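Local structure of L-lysine 6-oxidase (Marinomonas mediterranea, 3WEU) at residues S323-F326 with D327-D330; S307-Q310 with W311-V315; D634-Q637 with N638-G641; A404-A407 with T408-F411. The protein oxidises the side-chain amine of L-lysine with a cysteine tryptophylquinone cofactor, releasing ammonium and antibacterial hydrogen peroxide. One frame throughout, in Å; residues are numbered along the deposited sequence. Where two conformers were deposited one is given.

Overall arrangement
Interactions 2, 1, 4 and 3 follow one another along the chain, each a local turn or cap. Interaction 2 lies where the chain leaves helix 295-308, and interaction 1 lies further along the same connection, before helix 336-344, with centres about 20 Å apart. Interaction 4 starts helix 407-418, whose Trp416 NE1 bonds to the backbone O of Tyr328 in interaction 1. Interaction 3 is the surface loop between strands 631-634 and 645-648; its centre lies about 17 Å from that of interaction 2 and about 30 Å from that of interaction 4. None touches another. Residues Glu254 to Ser259 link three of them: Glu254 bonds to Gln308 and Asp634, Ile258 to Tyr309 and Gln409.

Interaction 1 of 4, residues S323-F326 with D327-D330; sequences SFQF and DYRD
Tyr328 puts its ring between Phe324 and Phe326, and the three rings form an aromatic cluster at the entry to a type I beta turn, Asp327 to Asp330, which contributes Tyr328. Over one face of the Phe324 ring sits Tyr328 CD2, 3.4 Å from Phe324 CE2; with the planes at 41° the rings meet obliquely. The Phe326 ring instead receives the edge of Tyr328 on its face in a T-shaped arrangement, planes at 85°, with Tyr328 CD1 3.6 Å from Phe326 CE1. The carbonyl O of Phe326 lies over a face of the tyrosine ring.

The phenol end is fixed by polar bonds. Tyr328 OH donates to Gln325 OE1 at 2.6 Å, in the carbonyl plane and on a lone pair, and accepts from Phe324 N at 3.0 Å. Gln325 can bring its amide back to the hydroxyl because its chain bends at chi2 (-72°), and its NE2 is held in turn by Gly320 O. Beyond the cluster, Tyr328 packs on helix 295-308 and meets Tyr342 of helix 336-344 edge-to-face, joining this loop to both helices.

Arg329 NH1 approaches Phe324 CE2 obliquely at 3.6 Å. At the start of the beta turn, Asp327 makes an Asx turn: its OD1 accepts Arg329 N at 3.0 Å, from above the carboxylate plane.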
ATOM      1  N   SER A 323      21.914  42.299 -14.234  1.00 16.32           N
ATOM      2  CA  SER A 323      21.172  43.369 -14.864  1.00 19.31           C
ATOM      3  C   SER A 323      22.048  44.359 -15.590  1.00 19.88           C
ATOM      4  O   SER A 323      21.574  45.049 -16.461  1.00 19.32           O
ATOM      5  CB  SER A 323      20.324  44.121 -13.869  1.00 22.65           C
ATOM      6  OG  SER A 323      21.151  44.633 -12.874  1.00 24.67           O
ATOM      7  N   PHE A 324      23.318  44.384 -15.252  1.00 20.14           N
ATOM      8  CA  PHE A 324      24.224  45.479 -15.638  1.00 28.66           C
ATOM      9  C   PHE A 324      23.590  46.838 -15.254  1.00 32.88           C
ATOM     10  O   PHE A 324      23.455  47.804 -16.033  1.00 36.85           O
ATOM     11  CB  PHE A 324      24.643  45.380 -17.138  1.00 33.85           C
ATOM     12  CG  PHE A 324      25.545  44.192 -17.454  1.00 33.00           C
ATOM     13  CD1 PHE A 324      24.984  42.875 -17.673  1.00 34.97           C
ATOM     14  CD2 PHE A 324      26.938  44.372 -17.548  1.00 34.44           C
ATOM     15  CE1 PHE A 324      25.804  41.758 -17.945  1.00 35.13           C
ATOM     16  CE2 PHE A 324      27.759  43.250 -17.818  1.00 35.52           C
ATOM     17  CZ  PHE A 324      27.184  41.958 -18.006  1.00 38.16           C
ATOM     18  N   GLN A 325      23.130  46.879 -14.018  1.00 32.32           N
ATOM     19  CA  GLN A 325      22.528  48.119 -13.526  1.00 31.70           C
ATOM     20  C   GLN A 325      23.701  49.073 -13.321  1.00 32.56           C
ATOM     21  O   GLN A 325      23.497  50.254 -13.315  1.00 33.62           O
ATOM     22  CB  GLN A 325      21.620  47.893 -12.289  1.00 26.73           C
ATOM     23  CG  GLN A 325      22.298  47.508 -11.011  1.00 27.60           C
ATOM     24  CD  GLN A 325      22.870  46.069 -10.937  1.00 27.08           C
ATOM     25  OE1 GLN A 325      23.525  45.544 -11.882  1.00 31.39           O
ATOM     26  NE2 GLN A 325      22.611  45.444  -9.840  1.00 22.91           N
ATOM     27  N   PHE A 326      24.912  48.535 -13.155  1.00 32.04           N
ATOM     28  CA  PHE A 326      26.117  49.331 -13.188  1.00 30.73           C
ATOM     29  C   PHE A 326      27.053  48.504 -14.026  1.00 25.37           C
ATOM     30  O   PHE A 326      26.751  47.390 -14.396  1.00 26.14           O
ATOM     31  CB  PHE A 326      26.720  49.636 -11.786  1.00 29.11           C
ATOM     32  CG  PHE A 326      27.095  48.403 -10.971  1.00 28.16           C
ATOM     33  CD1 PHE A 326      28.391  47.888 -10.996  1.00 28.54           C
ATOM     34  CD2 PHE A 326      26.140  47.725 -10.168  1.00 29.25           C
ATOM     35  CE1 PHE A 326      28.734  46.722 -10.232  1.00 26.80           C
ATOM     36  CE2 PHE A 326      26.490  46.597  -9.428  1.00 23.12           C
ATOM     37  CZ  PHE A 326      27.793  46.141  -9.414  1.00 24.75           C
ATOM     38  N   ASP A 327      28.182  49.074 -14.332  1.00 25.52           N
ATOM     39  CA  ASP A 327      29.127  48.473 -15.193  1.00 23.83           C
ATOM     40  C   ASP A 327      30.025  47.446 -14.515  1.00 21.68           C
ATOM     41  O   ASP A 327      30.941  47.811 -13.763  1.00 21.67           O
ATOM     42  CB  ASP A 327      29.978  49.598 -15.833  1.00 28.26           C
ATOM     43  CG  ASP A 327      30.807  49.079 -17.019  1.00 33.25           C
ATOM     44  OD1 ASP A 327      30.867  47.829 -17.280  1.00 29.68           O
ATOM     45  OD2 ASP A 327      31.408  49.939 -17.696  1.00 39.72           O
ATOM     46  N   TYR A 328      29.787  46.156 -14.778  1.00 22.05           N
ATOM     47  CA  TYR A 328      30.530  45.078 -14.132  1.00 22.19           C
ATOM     48  C   TYR A 328      32.017  45.104 -14.563  1.00 24.26           C
ATOM     49  O   TYR A 328      32.862  44.572 -13.841  1.00 22.38           O
ATOM     50  CB  TYR A 328      29.879  43.665 -14.329  1.00 26.34           C
ATOM     51  CG  TYR A 328      28.424  43.546 -13.829  1.00 27.81           C
ATOM     52  CD1 TYR A 328      27.926  44.314 -12.747  1.00 29.72           C
ATOM     53  CD2 TYR A 328      27.499  42.778 -14.503  1.00 29.83           C
ATOM     54  CE1 TYR A 328      26.573  44.227 -12.354  1.00 27.34           C
ATOM     55  CE2 TYR A 328      26.163  42.673 -14.083  1.00 23.81           C
ATOM     56  CZ  TYR A 328      25.719  43.367 -13.054  1.00 26.38           C
ATOM     57  OH  TYR A 328      24.415  43.237 -12.746  1.00 27.55           O
ATOM     58  N   ARG A 329      32.368  45.759 -15.679  1.00 25.20           N
ATOM     59  CA  ARG A 329      33.731  45.753 -16.176  1.00 25.39           C
ATOM     60  C   ARG A 329      34.510  46.935 -15.652  1.00 23.88           C
ATOM     61  O   ARG A 329      35.700  46.996 -15.819  1.00 28.41           O
ATOM     62  CB  ARG A 329      33.734  45.765 -17.726  1.00 27.08           C
ATOM     63  CG  ARG A 329      33.226  44.448 -18.313  1.00 30.81           C
ATOM     64  CD  ARG A 329      33.180  44.439 -19.881  1.00 34.77           C
ATOM     65  NE  ARG A 329      32.726  43.124 -20.401  1.00 33.43           N
ATOM     66  CZ  ARG A 329      31.443  42.739 -20.532  1.00 43.87           C
ATOM     67  NH1 ARG A 329      30.429  43.541 -20.219  1.00 42.01           N
ATOM     68  NH2 ARG A 329      31.150  41.487 -20.939  1.00 44.03           N
ATOM     69  N   ASP A 330      33.855  47.886 -15.012  1.00 23.46           N
ATOM     70  CA  ASP A 330      34.545  49.054 -14.410  1.00 21.93           C
ATOM     71  C   ASP A 330      35.254  48.702 -13.105  1.00 23.47           C
ATOM     72  O   ASP A 330      34.635  48.521 -12.088  1.00 22.33           O
ATOM     73  CB  ASP A 330      33.559  50.199 -14.289  1.00 22.63           C
ATOM     74  CG  ASP A 330      34.148  51.469 -13.669  1.00 23.13           C
ATOM     75  OD1 ASP A 330      35.276  51.517 -13.243  1.00 28.63           O
ATOM     76  OD2 ASP A 330      33.421  52.422 -13.544  1.00 24.35           O
TER

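Interaction 2 of 4, residues S307-Q310 with W311-V315; sequences SQYQ and WVSNV
The carbonyl O of Tyr309 is gripped by two donors, Ser313 OG at 2.8 Å and Val312 N at 3.0 Å, within two successive turns, 308-311 and 309-312, that follow helix 295-308 and are each closed by a bond from residue i+3 back to i. The donors arrive from opposite faces, each well above the carbonyl plane and off the lone pairs. The Val312 N bond is fairly straight, 162° at the hydrogen. For Ser313, a chi1 of 60° folds the hydroxyl back toward Tyr309 O. The earlier turn is closed by Trp311 N, which donates to Gln308 O at 3.1 Å.

Apolar contacts accompany the polar ones. Val315 CG2 meets Tyr309 CB at 3.7 Å as the chain returns past the turns. The Tyr309 ring leads the other way, and its OH bonds to Ile258 N. Val312 is tied through its backbone to Trp587 and Asp588, while Val315 and Ser313 touch Tyr579, so the turns are fastened to the segments on both sides of the cofactor residue Trp581.

Gln310 and Trp311 extend alongside each other in a common direction, with amide and indole planes 18° apart; Phe645 and Leu590 are further neighbours of the indole. Gln310 CG lies over the indole face in a CH-pi contact, 4.1 Å from the centroid of the five-membered ring. Beyond CG the glutamine chain is extended, carrying NE2 back to Ser307 O at 3.0 Å, with that oxygen close to the amide plane.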
ATOM      1  N   SER A 307      21.959  34.140 -15.212  1.00 14.38           N
ATOM      2  CA  SER A 307      20.962  34.719 -16.151  1.00 13.85           C
ATOM      3  C   SER A 307      20.116  33.711 -16.899  1.00 13.57           C
ATOM      4  O   SER A 307      19.155  34.105 -17.493  1.00 17.21           O
ATOM      5  CB  SER A 307      21.640  35.601 -17.206  1.00 13.34           C
ATOM      6  OG  SER A 307      22.231  34.849 -18.234  1.00 14.47           O
ATOM      7  N   GLN A 308      20.524  32.431 -16.922  0.50 12.83           N
ATOM      8  CA  GLN A 308      19.817  31.363 -17.628  0.50 11.99           C
ATOM      9  C   GLN A 308      18.782  30.652 -16.758  0.50 12.27           C
ATOM     10  O   GLN A 308      17.878  30.045 -17.287  0.50 11.63           O
ATOM     11  CB  GLN A 308      20.796  30.290 -18.140  0.50 11.23           C
ATOM     12  CG  GLN A 308      21.773  30.714 -19.223  0.50  9.94           C
ATOM     13  CD  GLN A 308      22.623  29.507 -19.709  0.50  9.60           C
ATOM     14  OE1 GLN A 308      23.491  28.880 -18.943  0.50  6.45           O
ATOM     15  NE2 GLN A 308      22.439  29.217 -21.035  0.50  7.55           N
ATOM     16  N   TYR A 309      18.929  30.694 -15.422  1.00 12.68           N
ATOM     17  CA  TYR A 309      18.068  29.890 -14.536  1.00 12.08           C
ATOM     18  C   TYR A 309      16.574  30.197 -14.726  1.00 12.47           C
ATOM     19  O   TYR A 309      15.702  29.346 -14.507  1.00 11.41           O
ATOM     20  CB  TYR A 309      18.475  30.047 -13.064  1.00 12.22           C
ATOM     21  CG  TYR A 309      19.584  29.147 -12.619  1.00 12.06           C
ATOM     22  CD1 TYR A 309      20.660  28.848 -13.436  1.00 13.86           C
ATOM     23  CD2 TYR A 309      19.574  28.553 -11.350  1.00 13.03           C
ATOM     24  CE1 TYR A 309      21.669  28.048 -13.006  1.00 12.91           C
ATOM     25  CE2 TYR A 309      20.606  27.752 -10.915  1.00 13.31           C
ATOM     26  CZ  TYR A 309      21.646  27.506 -11.741  1.00 14.72           C
ATOM     27  OH  TYR A 309      22.666  26.693 -11.296  1.00 14.57           O
ATOM     28  N   GLN A 310      16.275  31.430 -15.151  1.00 13.00           N
ATOM     29  CA  GLN A 310      14.869  31.826 -15.381  1.00 12.49           C
ATOM     30  C   GLN A 310      14.076  30.940 -16.349  1.00 11.96           C
ATOM     31  O   GLN A 310      12.828  30.979 -16.319  1.00 12.72           O
ATOM     32  CB  GLN A 310      14.857  33.285 -15.878  1.00 13.32           C
ATOM     33  CG  GLN A 310      15.527  33.448 -17.259  1.00 14.23           C
ATOM     34  CD  GLN A 310      15.459  34.889 -17.742  1.00 16.90           C
ATOM     35  OE1 GLN A 310      14.400  35.376 -18.132  1.00 17.06           O
ATOM     36  NE2 GLN A 310      16.600  35.563 -17.784  1.00 16.43           N
ATOM     37  N   TRP A 311      14.768  30.182 -17.213  1.00 11.74           N
ATOM     38  CA  TRP A 311      14.063  29.354 -18.185  1.00 12.02           C
ATOM     39  C   TRP A 311      13.547  28.043 -17.582  1.00 12.59           C
ATOM     40  O   TRP A 311      12.805  27.332 -18.234  1.00 12.83           O
ATOM     41  CB  TRP A 311      14.947  29.028 -19.347  1.00 11.77           C
ATOM     42  CG  TRP A 311      15.393  30.287 -20.089  1.00 11.67           C
ATOM     43  CD1 TRP A 311      16.656  30.819 -20.113  1.00 12.08           C
ATOM     44  CD2 TRP A 311      14.592  31.095 -20.931  1.00 11.41           C
ATOM     45  NE1 TRP A 311      16.649  31.961 -20.891  1.00 12.38           N
ATOM     46  CE2 TRP A 311      15.410  32.143 -21.430  1.00 12.90           C
ATOM     47  CE3 TRP A 311      13.257  31.042 -21.342  1.00 12.16           C
ATOM     48  CZ2 TRP A 311      14.933  33.111 -22.343  1.00 12.06           C
ATOM     49  CZ3 TRP A 311      12.794  32.011 -22.215  1.00 11.95           C
ATOM     50  CH2 TRP A 311      13.654  33.031 -22.717  1.00 11.66           C
ATOM     51  N   VAL A 312      13.974  27.759 -16.359  1.00 13.17           N
ATOM     52  CA  VAL A 312      13.701  26.503 -15.705  1.00 11.84           C
ATOM     53  C   VAL A 312      13.263  26.647 -14.262  1.00 12.22           C
ATOM     54  O   VAL A 312      12.987  25.632 -13.623  1.00 10.98           O
ATOM     55  CB  VAL A 312      14.892  25.536 -15.838  1.00 12.63           C
ATOM     56  CG1 VAL A 312      15.077  25.021 -17.254  1.00 12.57           C
ATOM     57  CG2 VAL A 312      16.174  26.193 -15.395  1.00 12.69           C
ATOM     58  N   SER A 313      13.211  27.883 -13.741  1.00 11.55           N
ATOM     59  CA  SER A 313      12.878  28.137 -12.335  1.00 11.87           C
ATOM     60  C   SER A 313      12.459  29.595 -12.220  1.00 12.11           C
ATOM     61  O   SER A 313      12.821  30.425 -13.094  1.00 13.25           O
ATOM     62  CB  SER A 313      14.097  27.838 -11.457  1.00 11.78           C
ATOM     63  OG  SER A 313      15.184  28.655 -11.806  1.00 11.79           O
ATOM     64  N   ASN A 314      11.844  29.950 -11.092  1.00 11.47           N
ATOM     65  CA  ASN A 314      11.511  31.324 -10.772  1.00 11.79           C
ATOM     66  C   ASN A 314      12.447  31.832  -9.694  1.00 13.64           C
ATOM     67  O   ASN A 314      12.214  31.629  -8.515  1.00 13.67           O
ATOM     68  CB  ASN A 314      10.053  31.450 -10.372  1.00 12.10           C
ATOM     69  CG  ASN A 314       9.144  31.234 -11.543  1.00 11.93           C
ATOM     70  OD1 ASN A 314       9.357  31.785 -12.605  1.00 12.26           O
ATOM     71  ND2 ASN A 314       8.140  30.392 -11.371  1.00 11.45           N
ATOM     72  N   VAL A 315      13.507  32.498 -10.166  1.00 13.84           N
ATOM     73  CA  VAL A 315      14.536  33.030  -9.319  1.00 14.07           C
ATOM     74  C   VAL A 315      14.784  34.491  -9.671  1.00 14.56           C
ATOM     75  O   VAL A 315      15.927  34.958  -9.830  1.00 15.52           O
ATOM     76  CB  VAL A 315      15.829  32.206  -9.486  1.00 15.72           C
ATOM     77  CG1 VAL A 315      15.646  30.870  -8.791  1.00 14.06           C
ATOM     78  CG2 VAL A 315      16.216  32.127 -11.003  1.00 18.49           C
TER

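Interaction 3 of 4, residues D634-Q637 with N638-G641; sequences DRNQ and NNDG
Asn636 and Asn639 are joined by two hydrogen bonds, one between backbones, which closes a type I beta turn, and one between side chains that runs beside it. In the first, Asn639 N donates to Asn636 O at 2.9 Å with an angle of 162° at the hydrogen. In the second, Asn639 ND2 donates to Asn636 OD1, also at 2.9 Å but more bent, at 146°. This donor stands above the carbonyl plane of Asn636 rather than on a lone pair. Asn636 CG lies opposite its own backbone N (chi1 -155°), which carries the amide forward to Asn639.

Around this pair, another type I turn, from Asp634 to Gln637, overlaps the first and places Asn636 within it. Asp634 sets it with an Asx turn: OD1 accepts Asn636 N at 2.8 Å from above the carboxylate plane, and also takes Phe644 N from the returning strand side. Its other oxygen, OD2, lies 2.6 Å from a water that reaches Asn639 O at 3.1 Å, linking the start of the loop to the last residue of the 636-639 turn. Asn636 ND2 binds Phe642 O, which fixes the rotation of the amide.

The contact lies at the surface, in the loop between strands 631-634 and 645-648. No apolar side-chain pair joins residues 634-637 to 638-641, so hydrogen bonds of amide, carboxylate and backbone carry the contact.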
ATOM      1  N   ASP A 634      16.839  26.180 -26.641  1.00 12.06           N
ATOM      2  CA  ASP A 634      16.748  27.482 -27.181  1.00 12.42           C
ATOM      3  C   ASP A 634      16.202  27.403 -28.625  1.00 12.82           C
ATOM      4  O   ASP A 634      16.882  26.884 -29.532  1.00 14.79           O
ATOM      5  CB  ASP A 634      18.086  28.204 -27.123  1.00 13.68           C
ATOM      6  CG  ASP A 634      18.031  29.619 -27.621  1.00 14.14           C
ATOM      7  OD1 ASP A 634      16.962  30.151 -27.924  1.00 13.60           O
ATOM      8  OD2 ASP A 634      19.152  30.213 -27.768  1.00 15.01           O
ATOM      9  N   ARG A 635      14.984  27.881 -28.790  0.50 13.88           N
ATOM     10  CA  ARG A 635      14.287  27.924 -30.078  0.50 15.11           C
ATOM     11  C   ARG A 635      14.816  29.038 -31.008  0.50 15.19           C
ATOM     12  O   ARG A 635      14.467  29.094 -32.202  0.50 14.80           O
ATOM     13  CB  ARG A 635      12.819  28.159 -29.796  0.50 17.44           C
ATOM     14  CG  ARG A 635      12.123  26.981 -29.151  0.50 20.01           C
ATOM     15  CD  ARG A 635      11.760  25.944 -30.214  0.50 22.64           C
ATOM     16  NE  ARG A 635      10.572  25.243 -29.809  0.50 28.70           N
ATOM     17  CZ  ARG A 635       9.412  25.210 -30.435  0.50 31.35           C
ATOM     18  NH1 ARG A 635       9.205  25.795 -31.601  0.50 33.94           N
ATOM     19  NH2 ARG A 635       8.442  24.528 -29.885  0.50 35.04           N
ATOM     20  N   ASN A 636      15.673  29.897 -30.448  1.00 12.69           N
ATOM     21  CA  ASN A 636      16.313  30.995 -31.161  1.00 13.17           C
ATOM     22  C   ASN A 636      17.829  30.921 -31.163  1.00 13.84           C
ATOM     23  O   ASN A 636      18.501  31.960 -31.250  1.00 13.65           O
ATOM     24  CB  ASN A 636      15.948  32.335 -30.598  1.00 12.21           C
ATOM     25  CG  ASN A 636      16.069  33.442 -31.618  1.00 13.63           C
ATOM     26  OD1 ASN A 636      15.942  33.201 -32.848  1.00 13.91           O
ATOM     27  ND2 ASN A 636      16.259  34.686 -31.133  1.00 11.46           N
ATOM     28  N   GLN A 637      18.318  29.691 -31.133  1.00 15.87           N
ATOM     29  CA  GLN A 637      19.738  29.361 -30.996  1.00 19.25           C
ATOM     30  C   GLN A 637      20.629  30.012 -32.076  1.00 18.50           C
ATOM     31  O   GLN A 637      21.784  30.378 -31.798  1.00 18.15           O
ATOM     32  CB  GLN A 637      19.891  27.825 -31.101  1.00 21.66           C
ATOM     33  CG  GLN A 637      21.316  27.375 -30.828  1.00 30.27           C
ATOM     34  CD  GLN A 637      22.275  27.462 -32.039  1.00 32.11           C
ATOM     35  OE1 GLN A 637      23.485  27.531 -31.853  1.00 39.79           O
ATOM     36  NE2 GLN A 637      21.756  27.476 -33.242  1.00 25.57           N
ATOM     37  N   ASN A 638      20.070  30.201 -33.276  1.00 18.61           N
ATOM     38  CA  ASN A 638      20.816  30.895 -34.352  1.00 21.92           C
ATOM     39  C   ASN A 638      21.085  32.346 -34.176  1.00 24.15           C
ATOM     40  O   ASN A 638      21.718  32.936 -35.037  1.00 22.85           O
ATOM     41  CB  ASN A 638      20.017  30.840 -35.597  1.00 24.56           C
ATOM     42  CG  ASN A 638      19.895  29.494 -36.052  1.00 31.06           C
ATOM     43  OD1 ASN A 638      20.667  28.654 -35.578  1.00 43.57           O
ATOM     44  ND2 ASN A 638      18.925  29.204 -36.930  1.00 43.13           N
ATOM     45  N   ASN A 639      20.493  32.963 -33.164  1.00 18.24           N
ATOM     46  CA  ASN A 639      20.665  34.351 -32.922  1.00 19.43           C
ATOM     47  C   ASN A 639      21.202  34.613 -31.536  1.00 22.02           C
ATOM     48  O   ASN A 639      20.448  34.802 -30.576  1.00 17.38           O
ATOM     49  CB  ASN A 639      19.309  35.022 -33.128  1.00 20.28           C
ATOM     50  CG  ASN A 639      18.806  34.855 -34.563  1.00 21.48           C
ATOM     51  OD1 ASN A 639      19.294  35.506 -35.410  1.00 21.74           O
ATOM     52  ND2 ASN A 639      17.899  33.983 -34.808  1.00 22.76           N
ATOM     53  N   ASP A 640      22.530  34.690 -31.454  1.00 22.26           N
ATOM     54  CA  ASP A 640      23.223  34.866 -30.188  1.00 25.35           C
ATOM     55  C   ASP A 640      22.714  36.092 -29.481  1.00 22.78           C
ATOM     56  O   ASP A 640      22.503  37.192 -30.052  1.00 21.18           O
ATOM     57  CB  ASP A 640      24.769  34.952 -30.415  1.00 32.08           C
ATOM     58  CG  ASP A 640      25.547  35.193 -29.090  1.00 40.52           C
ATOM     59  OD1 ASP A 640      25.534  34.305 -28.197  1.00 45.67           O
ATOM     60  OD2 ASP A 640      26.097  36.312 -28.897  1.00 53.73           O
ATOM     61  N   GLY A 641      22.526  35.926 -28.190  1.00 21.69           N
ATOM     62  CA  GLY A 641      22.042  36.985 -27.321  1.00 20.21           C
ATOM     63  C   GLY A 641      20.516  37.100 -27.164  1.00 17.66           C
ATOM     64  O   GLY A 641      20.070  37.899 -26.365  1.00 18.68           O
TER
HETATM   65  O   HOH W   1      19.968  32.622 -28.487  1.00 15.80           O

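Interaction 4 of 4, residues A404-A407 with T408-F411; sequences ALDA and TQLF
A capping box starts helix 407-418, with Asp406 at the N-cap and Gln409 three residues on exchanging bonds between side chain and backbone. Asp406 OD1 accepts Gln409 N at 2.9 Å in a nearly straight bond, 174° at the hydrogen, coming from the syn side of the carboxylate. It also takes Thr408 N at 3.1 Å, a weak bond. A chi1 of 73° swings the Asp406 carboxylate forward, bringing OD1 over the first turn of the helix. In return, Gln409 OE1 accepts Asp406 N at 3.1 Å, in the carbonyl plane and on a lone pair.

The amide of Gln409 is held from outside as well, OE1 by Ser259 OG and NE2 by Ile258 O, while Thr408 OG1 bonds to Asp267 of helix 261-272 and to Tyr287. The cap thereby ties the helix start to its neighbours. A carboxylate at this end would probably be stabilised by the helix dipole.

Regular helical bonding follows, Asp406 O taking Leu410 N and Ala407 O taking Phe411 N. Before the cap, Leu405 CB lies 3.8 Å from Gln409 OE1 and 4.2 Å from Leu410 CB.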
ATOM      1  N   ALA A 404      26.180  28.302  -1.589  1.00 12.38           N
ATOM      2  CA  ALA A 404      27.291  29.265  -1.848  1.00 13.75           C
ATOM      3  C   ALA A 404      27.961  28.787  -3.109  1.00 13.46           C
ATOM      4  O   ALA A 404      27.840  27.600  -3.531  1.00 13.99           O
ATOM      5  CB  ALA A 404      28.318  29.236  -0.700  1.00 14.47           C
ATOM      6  N   LEU A 405      28.712  29.696  -3.715  1.00 14.18           N
ATOM      7  CA  LEU A 405      29.687  29.330  -4.686  1.00 13.79           C
ATOM      8  C   LEU A 405      30.756  28.423  -4.060  1.00 15.05           C
ATOM      9  O   LEU A 405      30.855  28.250  -2.807  1.00 15.08           O
ATOM     10  CB  LEU A 405      30.353  30.581  -5.218  1.00 13.06           C
ATOM     11  CG  LEU A 405      29.461  31.580  -5.950  1.00 13.82           C
ATOM     12  CD1 LEU A 405      30.211  32.834  -6.336  1.00 15.29           C
ATOM     13  CD2 LEU A 405      28.807  31.012  -7.190  1.00 15.24           C
ATOM     14  N   ASP A 406      31.597  27.837  -4.900  1.00 14.99           N
ATOM     15  CA  ASP A 406      32.743  27.147  -4.352  1.00 15.30           C
ATOM     16  C   ASP A 406      33.815  28.164  -3.964  1.00 15.15           C
ATOM     17  O   ASP A 406      33.728  29.313  -4.323  1.00 14.50           O
ATOM     18  CB  ASP A 406      33.243  25.968  -5.244  1.00 15.70           C
ATOM     19  CG  ASP A 406      33.952  26.366  -6.505  1.00 16.81           C
ATOM     20  OD1 ASP A 406      34.818  27.271  -6.448  1.00 16.78           O
ATOM     21  OD2 ASP A 406      33.740  25.667  -7.585  1.00 17.30           O
ATOM     22  N   ALA A 407      34.787  27.725  -3.191  1.00 16.18           N
ATOM     23  CA  ALA A 407      35.720  28.641  -2.560  1.00 15.75           C
ATOM     24  C   ALA A 407      36.560  29.393  -3.581  1.00 15.05           C
ATOM     25  O   ALA A 407      36.822  30.574  -3.402  1.00 15.30           O
ATOM     26  CB  ALA A 407      36.616  27.899  -1.580  1.00 15.98           C
ATOM     27  N   THR A 408      36.836  28.752  -4.702  1.00 13.99           N
ATOM     28  CA  THR A 408      37.636  29.395  -5.759  1.00 16.33           C
ATOM     29  C   THR A 408      36.823  30.406  -6.556  1.00 15.89           C
ATOM     30  O   THR A 408      37.257  31.553  -6.769  1.00 14.97           O
ATOM     31  CB  THR A 408      38.382  28.348  -6.602  1.00 16.91           C
ATOM     32  OG1 THR A 408      39.232  27.601  -5.699  1.00 17.56           O
ATOM     33  CG2 THR A 408      39.184  29.009  -7.749  1.00 18.92           C
ATOM     34  N   GLN A 409      35.569  30.030  -6.922  1.00 14.24           N
ATOM     35  CA  GLN A 409      34.723  31.006  -7.541  1.00 13.84           C
ATOM     36  C   GLN A 409      34.583  32.212  -6.677  1.00 13.32           C
ATOM     37  O   GLN A 409      34.596  33.334  -7.144  1.00 13.44           O
ATOM     38  CB  GLN A 409      33.352  30.414  -7.826  1.00 13.79           C
ATOM     39  CG  GLN A 409      33.340  29.292  -8.814  1.00 13.43           C
ATOM     40  CD  GLN A 409      31.948  28.670  -8.942  1.00 14.51           C
ATOM     41  OE1 GLN A 409      31.365  28.200  -7.934  1.00 14.13           O
ATOM     42  NE2 GLN A 409      31.386  28.734 -10.143  1.00 14.65           N
ATOM     43  N   LEU A 410      34.381  31.998  -5.398  1.00 14.51           N
ATOM     44  CA  LEU A 410      34.076  33.145  -4.531  1.00 13.78           C
ATOM     45  C   LEU A 410      35.325  34.004  -4.296  1.00 14.30           C
ATOM     46  O   LEU A 410      35.254  35.252  -4.277  1.00 13.44           O
ATOM     47  CB  LEU A 410      33.494  32.648  -3.240  1.00 15.19           C
ATOM     48  CG  LEU A 410      33.090  33.706  -2.248  1.00 16.84           C
ATOM     49  CD1 LEU A 410      31.843  34.461  -2.721  1.00 16.82           C
ATOM     50  CD2 LEU A 410      32.859  33.173  -0.842  1.00 16.91           C
ATOM     51  N   PHE A 411      36.486  33.357  -4.205  1.00 16.01           N
ATOM     52  CA  PHE A 411      37.732  34.106  -4.112  1.00 16.09           C
ATOM     53  C   PHE A 411      37.884  35.072  -5.326  1.00 16.21           C
ATOM     54  O   PHE A 411      38.172  36.254  -5.210  1.00 15.83           O
ATOM     55  CB  PHE A 411      38.933  33.167  -4.081  1.00 17.06           C
ATOM     56  CG  PHE A 411      40.207  33.889  -4.280  1.00 15.89           C
ATOM     57  CD1 PHE A 411      40.625  34.781  -3.318  1.00 18.74           C
ATOM     58  CD2 PHE A 411      40.878  33.810  -5.468  1.00 15.44           C
ATOM     59  CE1 PHE A 411      41.775  35.531  -3.494  1.00 19.25           C
ATOM     60  CE2 PHE A 411      42.022  34.545  -5.660  1.00 17.62           C
ATOM     61  CZ  PHE A 411      42.476  35.428  -4.677  1.00 17.39           C
TER